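Local coordinates for uncharacterized protein (Pyrococcus furiosus, PDB 4XLZ) that catalyses the deacetylation of N,N'-diacetylchitobiose, probably with the help of a bound metal ion, as a member of carbohydrate esterase family 14, at residues A[40-45]-A[86-91]; A[210-213]-A[218-221]; A[103-108]-A[129-134]; A[52-57]-A[202-207]; A[255-258]-A[263-266]. All blocks are in the same frame, centred on the assembly; numbering follows the deposited sequence.

Contact 1: residues A[40-45]-A[86-91]; sequences HPDDCA and LIRRRE. With CD (cadmium ion), chain G.
Arg88 turns NH2 to a backbone oxygen, that of Pro41, although the carboxylate of Asp42 stands close by. NH2 of Arg88 donates to O of Pro41 at 2.8 Å, in the carbonyl plane, with a bent N-H...O angle of 139°. Asp42 OD2 makes only a long salt bridge with Arg88 NH2, 3.7 Å, its carboxylate plane turned 49° from the guanidinium; OD2 also bonds a Tris molecule, probably from the crystallisation liquor. The Pro41 ring crosses the arginine at about a right angle and sets Pro41 CD over one face of the guanidinium, 3.8 Å from Arg88 NH2. Pro41 and Asp42 are the central residues of a type II turn from His40 to Asp43, closed by Asp43 N to His40 O. The turn belongs to the PHPDD sequence of this deacetylase family and brings two metal ligands together: cadmium is held by His40 ND1 at 2.3 Å and by both oxygens of Asp43, with His151 as a further ligand. Asp43 OD2 also accepts from His40 N at 2.9 Å through its anti lone pair, and Asp150 bonds His40 NE2. Arg88 is thus a second-shell residue, gripping the turn between the ligands. The turn lies between strand 33-38 and helix 43-57; Pro41 rests on Cys66 of strand 61-68 and Trp106 of strand 103-109, and helix 81-99 delivers Arg88, whose NH1 reaches Gly70 O.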
# COMPACT_ATOMS: atom_id res chain seq x y z
N HIS A 40 -9.19 -10.38 18.68
CA HIS A 40 -8.07 -10.62 19.60
C HIS A 40 -8.44 -11.83 20.46
O HIS A 40 -9.60 -12.21 20.53
CB HIS A 40 -7.99 -9.38 20.58
CG HIS A 40 -7.85 -8.11 19.83
ND1 HIS A 40 -8.84 -7.13 19.94
CD2 HIS A 40 -6.83 -7.61 19.09
CE1 HIS A 40 -8.43 -6.07 19.21
NE2 HIS A 40 -7.22 -6.34 18.69
N PRO A 41 -7.38 -12.42 21.08
CA PRO A 41 -7.65 -13.53 22.02
C PRO A 41 -8.52 -12.90 23.23
O PRO A 41 -8.19 -11.86 23.79
CB PRO A 41 -6.24 -13.84 22.59
CG PRO A 41 -5.29 -13.37 21.49
CD PRO A 41 -5.96 -12.06 21.02
N ASP A 42 -9.63 -13.51 23.38
CA ASP A 42 -10.65 -13.22 24.40
C ASP A 42 -11.91 -12.65 23.87
O ASP A 42 -12.91 -12.68 24.54
CB ASP A 42 -10.19 -12.44 25.64
CG ASP A 42 -9.98 -10.91 25.42
OD1 ASP A 42 -10.58 -10.31 24.49
OD2 ASP A 42 -9.26 -10.24 26.25
N ASP A 43 -11.92 -12.25 22.56
CA ASP A 43 -13.20 -11.68 22.17
C ASP A 43 -14.37 -12.65 21.97
O ASP A 43 -15.53 -12.29 22.17
CB ASP A 43 -13.06 -10.89 20.76
CG ASP A 43 -12.37 -9.60 20.90
OD1 ASP A 43 -12.88 -8.74 21.77
OD2 ASP A 43 -11.30 -9.32 20.32
N CYS A 44 -14.11 -13.89 21.57
CA CYS A 44 -15.21 -14.90 21.52
C CYS A 44 -15.78 -15.11 22.96
O CYS A 44 -17.01 -15.16 23.05
CB CYS A 44 -14.65 -16.24 20.98
SG CYS A 44 -14.41 -16.13 19.18
N ALA A 45 -14.85 -15.24 23.92
CA ALA A 45 -15.38 -15.47 25.29
C ALA A 45 -16.17 -14.26 25.74
O ALA A 45 -17.25 -14.43 26.35
CB ALA A 45 -14.23 -15.68 26.27
N LEU A 86 2.76 -14.88 23.34
CA LEU A 86 2.83 -16.27 23.71
C LEU A 86 1.96 -16.58 24.96
O LEU A 86 1.27 -17.62 24.98
CB LEU A 86 4.33 -16.53 24.02
CG LEU A 86 4.68 -17.92 24.50
CD1 LEU A 86 4.35 -18.95 23.44
CD2 LEU A 86 6.17 -17.94 24.88
N ILE A 87 1.98 -15.62 25.91
CA ILE A 87 1.13 -15.80 27.11
C ILE A 87 -0.34 -15.86 26.72
O ILE A 87 -1.16 -16.71 27.18
CB ILE A 87 1.35 -14.63 28.07
CG1 ILE A 87 2.74 -14.75 28.75
CG2 ILE A 87 0.19 -14.48 29.11
CD1 ILE A 87 3.20 -13.43 29.38
N ARG A 88 -0.78 -14.97 25.78
CA ARG A 88 -2.16 -14.99 25.38
C ARG A 88 -2.65 -16.17 24.60
O ARG A 88 -3.87 -16.54 24.65
CB ARG A 88 -2.48 -13.68 24.60
CG ARG A 88 -2.29 -12.48 25.55
CD ARG A 88 -2.73 -11.11 24.87
NE ARG A 88 -4.17 -11.09 24.72
CZ ARG A 88 -4.86 -9.96 24.31
NH1 ARG A 88 -4.09 -8.90 23.98
NH2 ARG A 88 -6.20 -9.98 24.23
N ARG A 89 -1.70 -16.87 23.86
CA ARG A 89 -2.12 -18.10 23.21
C ARG A 89 -2.48 -19.17 24.27
O ARG A 89 -3.51 -19.83 24.10
CB ARG A 89 -0.92 -18.56 22.34
CG ARG A 89 -1.38 -19.83 21.68
CD ARG A 89 -0.14 -20.39 21.03
NE ARG A 89 0.20 -19.39 20.00
CZ ARG A 89 0.21 -19.63 18.68
NH1 ARG A 89 -0.03 -20.90 18.19
NH2 ARG A 89 0.48 -18.58 17.90
N ARG A 90 -1.64 -19.21 25.29
CA ARG A 90 -1.97 -20.21 26.35
C ARG A 90 -3.27 -19.84 27.12
O ARG A 90 -4.08 -20.72 27.42
CB ARG A 90 -0.82 -20.25 27.33
CG ARG A 90 0.44 -20.75 26.62
CD ARG A 90 1.76 -20.38 27.26
NE ARG A 90 2.91 -21.02 26.55
CZ ARG A 90 4.17 -20.99 26.99
NH1 ARG A 90 4.46 -20.34 28.14
NH2 ARG A 90 5.13 -21.58 26.28
N GLU A 91 -3.44 -18.53 27.37
CA GLU A 91 -4.75 -18.09 27.98
C GLU A 91 -5.94 -18.49 27.19
O GLU A 91 -6.94 -18.95 27.66
CB GLU A 91 -4.74 -16.58 28.16
CG GLU A 91 -3.75 -16.22 29.25
CD GLU A 91 -3.51 -14.76 29.51
OE1 GLU A 91 -2.84 -14.36 30.55
OE2 GLU A 91 -3.91 -13.89 28.65
CD CD G . -10.82 -7.20 21.14
O HOH W 1 -9.98 -5.01 22.21

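Contact 2: residues A[210-213]-A[218-221]; sequences KAIR and QFTD
Two bends in the Arg213 chain, at chi2 (-141°, well off a staggered value) and chi3 (78°), carry its guanidinium from the end of helix 205-213 to Phe219 and Asp221. One residue earlier, the chi1 of Ile212 places CG2 anti to the backbone N, and this methyl lies over a face of the Phe219 ring as a CH-pi contact, 4.0 Å from CG2 to the ring centroid. The ring rim also meets backbone, with Phe219 CD2 3.6 Å from Ile212 O. The guanidinium grips Asp221 end-on, both terminal nitrogens converging on one oxygen: NH2 of Arg213 is 2.8 Å and NH1 3.0 Å from Asp221 OD2. That oxygen lies near the guanidinium plane, whereas the carboxylate is turned 71° from it. NH2 of Arg213 donates as well to Phe219 O at 3.0 Å, approaching from above the carbonyl plane. Water 2 completes the knot: it accepts from Arg213 NE and donates to Arg213 O and to Phe219 O, the latter at 2.7 Å, so the carbonyl of Phe219 takes two donors. Trp224 adds a cation-pi contact to Arg213 and meets the Phe219 ring. The arrangement is that of a short helix-loop-helix connection: Arg213 ends one helix, Thr220 is the N-cap of helix 221-240, with OG1 bonded to Ile223 N, and Asp221 opens that helix's first turn.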
# COMPACT_ATOMS: atom_id res chain seq x y z
N LYS A 210 -15.67 -16.86 34.21
CA LYS A 210 -14.44 -17.60 34.46
C LYS A 210 -13.57 -17.74 33.15
O LYS A 210 -12.31 -17.65 33.24
CB LYS A 210 -14.81 -18.99 35.05
CG LYS A 210 -13.59 -19.82 35.36
CD LYS A 210 -14.01 -21.29 35.87
CE LYS A 210 -12.71 -21.95 36.35
NZ LYS A 210 -13.08 -23.41 36.58
N ALA A 211 -14.31 -18.04 32.07
CA ALA A 211 -13.59 -18.16 30.77
C ALA A 211 -12.98 -16.85 30.35
O ALA A 211 -11.90 -16.82 29.68
CB ALA A 211 -14.56 -18.75 29.70
N ILE A 212 -13.63 -15.74 30.68
CA ILE A 212 -12.97 -14.42 30.42
C ILE A 212 -11.73 -14.15 31.26
O ILE A 212 -10.66 -13.77 30.83
CB ILE A 212 -14.03 -13.28 30.54
CG1 ILE A 212 -15.11 -13.56 29.47
CG2 ILE A 212 -13.37 -11.93 30.45
CD1 ILE A 212 -16.41 -12.63 29.73
N ARG A 213 -11.89 -14.48 32.62
CA ARG A 213 -10.78 -14.20 33.50
C ARG A 213 -9.57 -15.11 33.28
O ARG A 213 -8.46 -14.76 33.73
CB ARG A 213 -11.30 -14.30 35.02
CG ARG A 213 -12.08 -13.10 35.42
CD ARG A 213 -11.76 -12.69 36.93
NE ARG A 213 -10.49 -12.01 37.00
CZ ARG A 213 -9.99 -11.37 38.06
NH1 ARG A 213 -10.67 -11.35 39.29
NH2 ARG A 213 -8.81 -10.86 38.01
N GLN A 218 -4.97 -9.82 30.59
CA GLN A 218 -5.84 -8.70 30.25
C GLN A 218 -6.66 -8.22 31.46
O GLN A 218 -7.18 -7.12 31.44
CB GLN A 218 -6.78 -9.02 29.08
CG GLN A 218 -5.91 -9.51 27.81
CD GLN A 218 -4.91 -8.56 27.43
OE1 GLN A 218 -5.30 -7.42 27.11
NE2 GLN A 218 -3.64 -8.82 27.61
N PHE A 219 -6.96 -9.16 32.28
CA PHE A 219 -8.04 -8.90 33.40
C PHE A 219 -7.35 -9.10 34.71
O PHE A 219 -7.58 -10.16 35.36
CB PHE A 219 -9.22 -9.83 33.17
CG PHE A 219 -9.96 -9.47 31.88
CD1 PHE A 219 -10.61 -8.21 31.82
CD2 PHE A 219 -9.89 -10.30 30.78
CE1 PHE A 219 -11.22 -7.79 30.63
CE2 PHE A 219 -10.56 -9.92 29.56
CZ PHE A 219 -11.16 -8.65 29.45
N THR A 220 -6.51 -8.16 35.06
CA THR A 220 -6.01 -8.12 36.40
C THR A 220 -7.16 -7.77 37.31
O THR A 220 -8.20 -7.36 36.89
CB THR A 220 -4.98 -6.98 36.55
OG1 THR A 220 -5.60 -5.70 36.22
CG2 THR A 220 -3.70 -7.19 35.65
N ASP A 221 -6.98 -8.05 38.63
CA ASP A 221 -8.05 -7.61 39.59
C ASP A 221 -8.38 -6.15 39.47
O ASP A 221 -9.55 -5.80 39.49
CB ASP A 221 -7.51 -7.87 41.00
CG ASP A 221 -7.57 -9.32 41.36
OD1 ASP A 221 -6.92 -9.68 42.36
OD2 ASP A 221 -8.31 -10.13 40.70
O HOH W 2 -8.13 -12.78 35.48

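Contact 3: residues A[103-108]-A[129-134]; sequences KIYWLN and RKEKPD
The charged interaction joins Lys103 to Glu131 across the gap between strand and helix: NZ of the lysine donates to OE1 of the glutamate at 2.8 Å, on the syn lone pair of OE1. The extended lysine chain brings CD alongside the same oxygen, and the bend at chi3 (-77°) then swings CE and NZ round to it. A hydrogen bond from an uncharged donor comes next: Tyr105 OH donates to Glu131 OE1 over a short 2.5 Å, from the anti side and 16° out of the carboxylate plane. OE1 lies at the edge of the tyrosine ring, near its plane, and ring and carboxylate planes stand 80° apart. One carboxylate oxygen therefore takes two donors, one on its syn and one on its anti side, which fixes the rotation of the group. Water adds a third kind of link: water 3 accepts from Lys103 NZ at 3.2 Å and donates to Glu131 OE2 at 2.7 Å. OE2 also forms a salt bridge with Lys33, and two lysines so near would probably keep the carboxylate ionised. Carbon contact is slight, Glu131 CG lying 4.1 Å from Tyr105 CE1. Strand 103-109 is an outermost strand of the parallel sheet within the chain, pairing with strand 61-68, and helix 118-131 is the helix of the crossover from it to strand 135-139. Tyr105 and Glu131 both touch Ile63 of strand 61-68, Tyr105 also leans on Ile127 of the helix, and Asp176 of a neighbouring subunit packs against Tyr105.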
# COMPACT_ATOMS: atom_id res chain seq x y z
N LYS A 103 -10.48 -26.27 18.72
CA LYS A 103 -9.58 -25.95 17.58
C LYS A 103 -9.59 -24.41 17.39
O LYS A 103 -10.66 -23.81 17.35
CB LYS A 103 -10.07 -26.59 16.32
CG LYS A 103 -9.09 -26.39 15.14
CD LYS A 103 -9.66 -27.00 13.83
CE LYS A 103 -9.58 -28.52 13.68
NZ LYS A 103 -9.77 -28.94 12.14
N ILE A 104 -8.38 -23.90 17.30
CA ILE A 104 -8.23 -22.40 17.10
C ILE A 104 -7.25 -22.27 15.92
O ILE A 104 -6.13 -22.85 15.93
CB ILE A 104 -7.60 -21.76 18.32
CG1 ILE A 104 -8.54 -21.94 19.59
CG2 ILE A 104 -7.45 -20.25 18.01
CD1 ILE A 104 -7.75 -21.59 20.89
N TYR A 105 -7.67 -21.49 14.88
CA TYR A 105 -6.70 -21.04 13.86
C TYR A 105 -6.19 -19.65 14.20
O TYR A 105 -7.06 -18.77 14.46
CB TYR A 105 -7.39 -20.91 12.50
CG TYR A 105 -7.80 -22.22 11.88
CD1 TYR A 105 -9.04 -22.85 12.20
CD2 TYR A 105 -6.99 -22.79 10.89
CE1 TYR A 105 -9.39 -24.06 11.54
CE2 TYR A 105 -7.35 -23.98 10.27
CZ TYR A 105 -8.52 -24.56 10.58
OH TYR A 105 -8.91 -25.75 9.91
N TRP A 106 -4.93 -19.47 14.24
CA TRP A 106 -4.30 -18.19 14.60
C TRP A 106 -3.79 -17.56 13.34
O TRP A 106 -2.84 -18.07 12.69
CB TRP A 106 -3.09 -18.41 15.53
CG TRP A 106 -3.48 -19.08 16.86
CD1 TRP A 106 -3.41 -20.42 17.14
CD2 TRP A 106 -3.97 -18.42 17.99
NE1 TRP A 106 -3.77 -20.59 18.54
CE2 TRP A 106 -4.14 -19.37 19.00
CE3 TRP A 106 -4.24 -17.08 18.25
CZ2 TRP A 106 -4.57 -19.01 20.31
CZ3 TRP A 106 -4.69 -16.66 19.55
CH2 TRP A 106 -4.84 -17.68 20.53
N LEU A 107 -4.38 -16.47 12.90
CA LEU A 107 -3.82 -15.83 11.64
C LEU A 107 -2.59 -15.08 11.92
O LEU A 107 -1.81 -14.81 10.97
CB LEU A 107 -4.86 -14.83 11.07
CG LEU A 107 -6.18 -15.46 10.66
CD1 LEU A 107 -6.91 -14.43 9.75
CD2 LEU A 107 -6.10 -16.79 9.85
N ASN A 108 -2.32 -14.65 13.19
CA ASN A 108 -1.09 -14.02 13.63
C ASN A 108 -0.77 -12.64 13.02
O ASN A 108 0.33 -12.21 13.14
CB ASN A 108 0.17 -14.96 13.40
CG ASN A 108 0.15 -16.23 14.35
OD1 ASN A 108 0.27 -17.36 13.86
ND2 ASN A 108 0.05 -16.01 15.48
N ARG A 129 -13.41 -22.69 3.40
CA ARG A 129 -13.57 -23.76 2.41
C ARG A 129 -13.01 -25.03 3.00
O ARG A 129 -13.62 -26.11 2.65
CB ARG A 129 -12.84 -23.40 1.15
CG ARG A 129 -13.54 -22.28 0.38
CD ARG A 129 -12.59 -21.90 -0.80
NE ARG A 129 -13.36 -20.89 -1.65
CZ ARG A 129 -12.77 -20.12 -2.62
NH1 ARG A 129 -13.57 -19.35 -3.38
NH2 ARG A 129 -11.43 -20.12 -2.76
N LYS A 130 -12.00 -25.03 3.81
CA LYS A 130 -11.49 -26.33 4.42
C LYS A 130 -12.52 -26.88 5.40
O LYS A 130 -12.85 -28.09 5.37
CB LYS A 130 -10.21 -26.05 5.12
CG LYS A 130 -9.65 -27.30 5.87
CD LYS A 130 -9.12 -28.38 5.00
CE LYS A 130 -8.74 -29.63 6.00
NZ LYS A 130 -8.01 -30.57 5.05
N GLU A 131 -13.08 -26.01 6.26
CA GLU A 131 -13.88 -26.53 7.36
C GLU A 131 -15.31 -26.68 6.97
O GLU A 131 -16.07 -27.46 7.67
CB GLU A 131 -13.73 -25.58 8.59
CG GLU A 131 -12.39 -25.63 9.26
CD GLU A 131 -12.12 -26.91 10.11
OE1 GLU A 131 -11.02 -26.97 10.59
OE2 GLU A 131 -13.08 -27.74 10.19
N LYS A 132 -15.85 -25.98 5.97
CA LYS A 132 -17.25 -26.04 5.53
C LYS A 132 -18.24 -25.78 6.67
O LYS A 132 -19.13 -26.65 6.98
CB LYS A 132 -17.51 -27.44 4.88
CG LYS A 132 -16.72 -27.52 3.60
CD LYS A 132 -17.01 -28.88 2.86
CE LYS A 132 -16.69 -28.90 1.30
NZ LYS A 132 -17.41 -27.81 0.32
N PRO A 133 -18.08 -24.72 7.45
CA PRO A 133 -18.96 -24.51 8.59
C PRO A 133 -20.37 -24.16 8.16
O PRO A 133 -20.68 -23.45 7.13
CB PRO A 133 -18.32 -23.29 9.31
CG PRO A 133 -17.70 -22.48 8.09
CD PRO A 133 -17.04 -23.66 7.33
N ASP A 134 -21.33 -24.55 9.02
CA ASP A 134 -22.72 -24.14 8.77
C ASP A 134 -22.98 -22.68 9.11
O ASP A 134 -23.82 -22.04 8.49
CB ASP A 134 -23.79 -25.03 9.65
CG ASP A 134 -23.53 -26.48 9.43
OD1 ASP A 134 -23.00 -27.15 10.31
OD2 ASP A 134 -23.73 -26.92 8.25
O HOH W 3 -12.84 -29.72 12.03

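Contact 4: residues A[52-57]-A[202-207]; sequences IKKLSD and TDLMEL
Lys53 meets two leucines with the apolar part of its chain. Its chi1 is extended and chi2 turns by 70°, which lays CG and CD alongside the CD2 methyl of Leu207. CG and CD of Lys53 both lie 3.6 Å from that methyl, and CE follows at 3.9 Å from the same Leu207 CD2. CG also approaches Leu204 CD2 at 4.1 Å; the lysine crosses both leucines at about a right angle. Its polar end leaves the leucines, NZ bonding Leu98 O, with a long salt bridge to Asp57 OD1 one helical turn on. An alanine at Lys53 is likely to leave the CD2 methyl of Leu207 without its covering chain and Leu98 O without this donor.

Lys54 then takes the other branch of Leu204: its CG presses on CD1 of Leu204 at 3.5 Å, tight for two carbons. Its chain runs past the leucine and bends at chi4 (25°, close to eclipsed), so that NZ also comes 3.6 Å from Leu204 CD1 and binds water 4 at 2.8 Å. The water also accepts a weak bond from Asp203 N, a polar bridge between the segments. Leu204 is thus flanked, CD2 by Lys53 and CD1 by Lys54. Further on, Ser56 OG bonds Leu99 O, joining the helix to the end of helix 81-99. The pattern is that of lysine chains packed by their methylenes at a surface helix boundary, with the amino groups led off to polar partners. Helix 43-57 is the crossover between parallel strands 33-38 and 61-68, a beta-alpha-beta unit of the Rossmann-like alpha/beta fold.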
# COMPACT_ATOMS: atom_id res chain seq x y z
N ILE A 52 -21.29 -20.04 23.10
CA ILE A 52 -20.33 -21.05 22.67
C ILE A 52 -20.46 -22.31 23.61
O ILE A 52 -20.44 -23.41 23.07
CB ILE A 52 -18.89 -20.47 22.79
CG1 ILE A 52 -18.69 -19.47 21.61
CG2 ILE A 52 -17.89 -21.55 22.67
CD1 ILE A 52 -17.48 -18.57 21.86
N LYS A 53 -20.61 -22.06 24.91
CA LYS A 53 -20.79 -23.28 25.80
C LYS A 53 -22.11 -23.96 25.52
O LYS A 53 -22.11 -25.19 25.42
CB LYS A 53 -20.70 -22.78 27.21
CG LYS A 53 -20.95 -24.04 28.29
CD LYS A 53 -19.76 -24.98 28.24
CE LYS A 53 -19.77 -26.29 29.25
NZ LYS A 53 -18.28 -26.78 28.91
N LYS A 54 -23.23 -23.26 25.23
CA LYS A 54 -24.48 -23.91 24.86
C LYS A 54 -24.33 -24.71 23.66
O LYS A 54 -24.80 -25.85 23.47
CB LYS A 54 -25.61 -22.92 24.68
CG LYS A 54 -26.12 -22.35 26.01
CD LYS A 54 -27.45 -21.52 25.69
CE LYS A 54 -28.60 -21.41 26.82
NZ LYS A 54 -28.08 -21.59 28.21
N LEU A 55 -23.66 -24.09 22.66
CA LEU A 55 -23.50 -24.83 21.42
C LEU A 55 -22.63 -26.07 21.62
O LEU A 55 -23.01 -27.18 21.13
CB LEU A 55 -22.77 -23.86 20.36
CG LEU A 55 -23.69 -22.80 19.71
CD1 LEU A 55 -22.76 -21.73 19.04
CD2 LEU A 55 -24.75 -23.23 18.74
N SER A 56 -21.48 -25.98 22.28
CA SER A 56 -20.60 -27.14 22.47
C SER A 56 -21.41 -28.27 23.21
O SER A 56 -21.27 -29.41 22.85
CB SER A 56 -19.44 -26.76 23.41
OG SER A 56 -18.61 -26.02 22.61
N ASP A 57 -22.15 -27.81 24.19
CA ASP A 57 -22.93 -28.82 25.05
C ASP A 57 -23.93 -29.53 24.26
O ASP A 57 -24.23 -30.69 24.62
CB ASP A 57 -23.65 -28.09 26.23
CG ASP A 57 -22.76 -27.77 27.39
OD1 ASP A 57 -21.60 -28.26 27.49
OD2 ASP A 57 -23.25 -26.97 28.21
N THR A 202 -28.34 -16.84 31.49
CA THR A 202 -28.43 -16.58 32.96
C THR A 202 -27.70 -17.68 33.75
O THR A 202 -26.86 -17.41 34.65
CB THR A 202 -29.88 -16.47 33.33
OG1 THR A 202 -30.44 -15.33 32.72
CG2 THR A 202 -29.92 -16.23 34.89
N ASP A 203 -27.93 -18.92 33.41
CA ASP A 203 -27.28 -19.97 34.26
C ASP A 203 -25.83 -20.29 33.91
O ASP A 203 -25.15 -21.05 34.61
CB ASP A 203 -28.10 -21.26 34.13
CG ASP A 203 -29.49 -21.14 34.83
OD1 ASP A 203 -29.65 -20.25 35.76
OD2 ASP A 203 -30.36 -21.90 34.38
N LEU A 204 -25.34 -19.69 32.80
CA LEU A 204 -23.93 -19.84 32.43
C LEU A 204 -23.11 -18.61 32.64
O LEU A 204 -21.94 -18.58 32.26
CB LEU A 204 -23.90 -20.16 30.90
CG LEU A 204 -24.44 -21.55 30.60
CD1 LEU A 204 -24.54 -21.75 29.07
CD2 LEU A 204 -23.51 -22.61 31.22
N MSE A 205 -23.63 -17.60 33.35
CA MSE A 205 -22.89 -16.40 33.52
C MSE A 205 -21.60 -16.63 34.27
O MSE A 205 -20.53 -16.05 33.96
CB MSE A 205 -23.80 -15.34 34.21
CG MSE A 205 -23.10 -14.02 34.39
SE MSE A 205 -22.66 -13.16 32.67
CE MSE A 205 -22.58 -11.31 33.39
N GLU A 206 -21.62 -17.37 35.40
CA GLU A 206 -20.39 -17.48 36.10
C GLU A 206 -19.30 -18.26 35.31
O GLU A 206 -18.16 -17.91 35.45
CB GLU A 206 -20.69 -18.27 37.47
CG GLU A 206 -21.57 -17.35 38.46
CD GLU A 206 -20.94 -15.95 38.82
OE1 GLU A 206 -21.65 -15.01 38.56
OE2 GLU A 206 -19.75 -15.81 39.27
N LEU A 207 -19.72 -19.25 34.55
CA LEU A 207 -18.77 -19.98 33.64
C LEU A 207 -18.21 -18.95 32.59
O LEU A 207 -16.97 -18.97 32.38
CB LEU A 207 -19.46 -21.13 32.98
CG LEU A 207 -18.50 -21.89 32.00
CD1 LEU A 207 -17.19 -22.35 32.74
CD2 LEU A 207 -19.22 -23.02 31.24
O HOH W 4 -28.25 -20.47 30.77

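Contact 5: residues A[255-258]-A[263-266]; sequences GLFY and FADL. With CD (cadmium ion), chain I.
Phe257 leaves its backbone with CB pointing toward segment 263-266 and, at chi1 -86°, CG anti to the carbonyl carbon. On one side of the ring, Phe257 CD2 reaches Ala264, 3.8 Å from Ala264 CA and 4.1 Å from Ala264 CB. At the far end CZ meets Phe263 CE2 at 3.8 Å, while CE1 stands 4.0 Å from that same Phe263 CE2. The pair is an offset edge-to-face (T-shaped) stack, the edge of Phe263 turned to the face of Phe257, with planes at 73° and centroids 5.7 Å apart. Both partners sit in or beside short 3-10 turns of the C-terminal tail, which follows strand 247-250; Tyr258 N to Gly255 O and Leu266 N to Phe263 O close them. Helix 8-19 adds Phe12 and Leu16 to the surroundings of Phe257, and Phe8 meets the Phe263 ring. A serine in place of Phe257 would probably open a gap between the two turns and leave the Phe263 edge without its ring face. Ala264 CB touches the backbone as well, 3.6 Å from Phe257 O. Next to it Asp265 points away and binds a cadmium ion with both oxygens, joined by three waters and by His193 of a neighbouring subunit.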
# COMPACT_ATOMS: atom_id res chain seq x y z
N GLY A 255 -29.09 -13.33 3.74
CA GLY A 255 -27.83 -12.93 2.97
C GLY A 255 -28.13 -11.75 2.12
O GLY A 255 -27.26 -10.83 1.96
N LEU A 256 -29.29 -11.73 1.47
CA LEU A 256 -29.61 -10.60 0.53
C LEU A 256 -29.52 -9.27 1.23
O LEU A 256 -29.19 -8.27 0.58
CB LEU A 256 -31.10 -10.84 0.06
CG LEU A 256 -31.60 -9.97 -1.00
CD1 LEU A 256 -31.00 -10.51 -2.28
CD2 LEU A 256 -33.23 -10.27 -1.10
N PHE A 257 -29.81 -9.17 2.53
CA PHE A 257 -29.97 -7.86 3.17
C PHE A 257 -28.62 -7.18 3.43
O PHE A 257 -28.63 -6.05 3.80
CB PHE A 257 -30.71 -8.02 4.52
CG PHE A 257 -32.26 -8.02 4.40
CD1 PHE A 257 -32.88 -8.52 3.25
CD2 PHE A 257 -33.00 -7.47 5.45
CE1 PHE A 257 -34.31 -8.52 3.13
CE2 PHE A 257 -34.42 -7.47 5.37
CZ PHE A 257 -35.08 -7.97 4.22
N TYR A 258 -27.52 -7.92 3.25
CA TYR A 258 -26.15 -7.34 3.38
C TYR A 258 -25.83 -6.61 2.13
O TYR A 258 -24.61 -6.22 2.01
CB TYR A 258 -25.16 -8.51 3.64
CG TYR A 258 -25.20 -9.15 5.03
CD1 TYR A 258 -24.42 -8.66 6.02
CD2 TYR A 258 -26.11 -10.20 5.24
CE1 TYR A 258 -24.51 -9.22 7.30
CE2 TYR A 258 -26.18 -10.81 6.49
CZ TYR A 258 -25.37 -10.33 7.45
OH TYR A 258 -25.37 -10.94 8.72
N PHE A 263 -34.20 -1.38 3.21
CA PHE A 263 -35.03 -1.55 4.45
C PHE A 263 -34.46 -2.64 5.34
O PHE A 263 -35.12 -3.30 6.13
CB PHE A 263 -36.51 -1.96 3.98
CG PHE A 263 -36.52 -2.91 2.81
CD1 PHE A 263 -36.84 -2.49 1.51
CD2 PHE A 263 -36.25 -4.30 2.98
CE1 PHE A 263 -36.88 -3.45 0.47
CE2 PHE A 263 -36.21 -5.22 1.91
CZ PHE A 263 -36.57 -4.75 0.64
N ALA A 264 -33.10 -2.82 5.24
CA ALA A 264 -32.47 -3.78 6.08
C ALA A 264 -32.55 -3.46 7.57
O ALA A 264 -32.55 -4.45 8.37
CB ALA A 264 -30.94 -3.92 5.65
N ASP A 265 -32.70 -2.21 7.95
CA ASP A 265 -32.90 -1.91 9.38
C ASP A 265 -34.30 -2.18 9.92
O ASP A 265 -34.56 -1.92 11.11
CB ASP A 265 -32.49 -0.48 9.59
CG ASP A 265 -33.57 0.53 9.09
OD1 ASP A 265 -34.48 0.27 8.27
OD2 ASP A 265 -33.34 1.74 9.46
N LEU A 266 -35.20 -2.73 9.09
CA LEU A 266 -36.57 -3.13 9.56
C LEU A 266 -36.60 -4.47 10.17
O LEU A 266 -37.68 -4.89 10.70
CB LEU A 266 -37.58 -3.07 8.36
CG LEU A 266 -37.73 -1.63 7.82
CD1 LEU A 266 -38.88 -1.69 6.72
CD2 LEU A 266 -38.14 -0.66 8.99
CD CD I . -35.50 2.15 8.05
O HOH W 5 -34.26 3.77 9.07
O HOH W 6 -36.86 2.64 9.81
O HOH W 7 -36.99 1.52 6.22

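From the N terminus, contact 1 closes the first loop, tying the metal-binding turn after strand 33-38 to helix 81-99. Contact 4 starts later on the same helix 43-57 and runs to helix 205-213, so the two loops cross. Within the long loop of contact 4 lies contact 3, joining strand 103-109, outermost in the sheet of this chain, to helix 118-131; its Trp106 touches Pro41 and Arg89 of contact 1. Contact 2 follows directly on contact 4 along helix 205-213 and links it to the start of helix 221-240, with Gln218 and Phe219 packed on Arg88 and Asp42 of contact 1. Contact 5 closes the C-terminal tail about 33 Å from contact 1, centre to centre.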